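PDB 4ZGF: DUF4847 domain-containing protein from Bacteroides vulgatus, which is of unknown function but binds calcium and belongs to a family related to the MxiM-like lipocalins. Local coordinates for the benzoic acid site. Residues are numbered along the deposited sequence; one frame, centred on the assembly and turned at random.

The benzoic acid site. Residues 14, 120-121, 136, 138, 140. With BEZ (benzoic acid), chain B.
Benzoic acid lies with one face against the protein, which hides 169 of its 268 Å², and its carboxylate end is the polar one. Oxygen O2 takes a nearly straight hydrogen bond from the amide nitrogen ND2 of Asn138, 2.9 Å long and 171° at the hydrogen. The same oxygen meets a water at 2.8 Å from O2, and that water also touches the backbone carbonyl O of Asn120, tying the carboxylate to the neighbouring loop. The other oxygen, O1, is held by the side-chain amide of Gln140, whose NE2 donates to it over 2.8 Å. Both donors aim within their amide planes. Gln140 gets there through a chain bent at chi2 (-57°), and NE2 also donates to the backbone O of Asn138, 2.8 Å away, approaching from above that carbonyl plane. One amide NH2 group thus links ligand and main chain; the bond to the Asn138 carbonyl is consistent with NE2, rather than OE1, facing O1, and would help hold the amide in place. The two amides would suit a carboxylate, although its ionisation is not seen.

Where carboxylate joins ring, the methyl CB of Ala136 comes down over one face, 3.4 Å from C1, in a CH-pi contact. The Gln140 amide runs on past the ring edge at C6, with OE1 3.5 Å from that carbon. On the Ala136 side, but beyond the C3-C4 edge, CG1 of Val121, anti to the carbonyl carbon (chi1 -62°), reaches C3 at 3.6 Å. CG2 of Val14 comes from that side too, more loosely, near C5, whereas CB of Asn120 approaches the C2-C3 edge, 4.0 Å from C3. Benzoic acid may well come from crystallisation or purification.

In the fold, Val14 belongs to strand 11-18, Val121 begins strand 121-125 and Ala136 ends strand 132-136. The strands supply the apolar floor, while the C-terminal tail that follows the last one brings Asn138 and Gln140 to the carboxylate.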
loop_
_atom_site.group_PDB
_atom_site.type_symbol
_atom_site.label_atom_id
_atom_site.label_comp_id
_atom_site.label_asym_id
_atom_site.label_seq_id
_atom_site.Cartn_x
_atom_site.Cartn_y
_atom_site.Cartn_z
ATOM N N VAL A 14 -1.437 -5.593 2.408
ATOM C CA VAL A 14 -0.746 -6.728 3.038
ATOM C C VAL A 14 0.155 -6.211 4.155
ATOM O O VAL A 14 -0.024 -6.568 5.325
ATOM C CB VAL A 14 0.016 -7.564 1.994
ATOM C CG1 VAL A 14 0.799 -8.686 2.667
ATOM C CG2 VAL A 14 -0.931 -8.112 0.949
ATOM N N ASN A 120 -1.648 -11.291 -8.534
ATOM C CA ASN A 120 -1.893 -11.427 -7.080
ATOM C C ASN A 120 -1.511 -10.214 -6.277
ATOM O O ASN A 120 -2.116 -9.988 -5.242
ATOM C CB ASN A 120 -1.124 -12.591 -6.386
ATOM C CG ASN A 120 -1.443 -13.945 -6.899
ATOM O OD1 ASN A 120 -2.600 -14.375 -6.919
ATOM N ND2 ASN A 120 -0.390 -14.662 -7.283
ATOM N N VAL A 121 -0.462 -9.481 -6.691
ATOM C CA VAL A 121 0.129 -8.456 -5.848
ATOM C C VAL A 121 0.447 -7.181 -6.639
ATOM O O VAL A 121 0.713 -7.203 -7.837
ATOM C CB VAL A 121 1.409 -8.933 -5.068
ATOM C CG1 VAL A 121 1.068 -10.084 -4.109
ATOM C CG2 VAL A 121 2.559 -9.262 -6.002
ATOM N N ALA A 136 -2.820 -6.969 -2.091
ATOM C CA ALA A 136 -3.368 -8.173 -2.714
ATOM C C ALA A 136 -4.832 -7.934 -3.093
ATOM O O ALA A 136 -5.440 -6.939 -2.664
ATOM C CB ALA A 136 -3.279 -9.363 -1.742
ATOM N N ASN A 138 -7.369 -9.788 -2.131
ATOM C CA ASN A 138 -8.198 -10.297 -1.045
ATOM C C ASN A 138 -7.833 -9.607 0.240
ATOM O O ASN A 138 -6.646 -9.317 0.479
ATOM C CB ASN A 138 -8.016 -11.786 -0.886
ATOM C CG ASN A 138 -8.473 -12.496 -2.109
ATOM O OD1 ASN A 138 -9.680 -12.569 -2.400
ATOM N ND2 ASN A 138 -7.521 -12.926 -2.914
ATOM N N GLN A 140 -6.751 -9.388 3.882
ATOM C CA GLN A 140 -5.975 -10.249 4.763
ATOM C C GLN A 140 -6.736 -10.463 6.063
ATOM O O GLN A 140 -7.494 -9.596 6.506
ATOM C CB GLN A 140 -4.612 -9.619 5.034
ATOM C CG GLN A 140 -3.844 -9.228 3.783
ATOM C CD GLN A 140 -3.638 -10.389 2.849
ATOM O OE1 GLN A 140 -2.773 -11.252 3.106
ATOM N NE2 GLN A 140 -4.438 -10.508 1.816
HETATM C C BEZ B . -4.076 -12.765 -1.169
HETATM O O1 BEZ B . -4.657 -12.664 -0.030
HETATM O O2 BEZ B . -4.701 -12.954 -2.281
HETATM C C1 BEZ B . -2.575 -12.667 -1.214
HETATM C C2 BEZ B . -1.862 -12.998 -2.397
HETATM C C3 BEZ B . -0.472 -12.831 -2.412
HETATM C C4 BEZ B . 0.233 -12.332 -1.306
HETATM C C5 BEZ B . -0.482 -11.980 -0.092
HETATM C C6 BEZ B . -1.863 -12.174 -0.097
HETATM O O HOH W 1 -4.339 -11.373 -4.579
#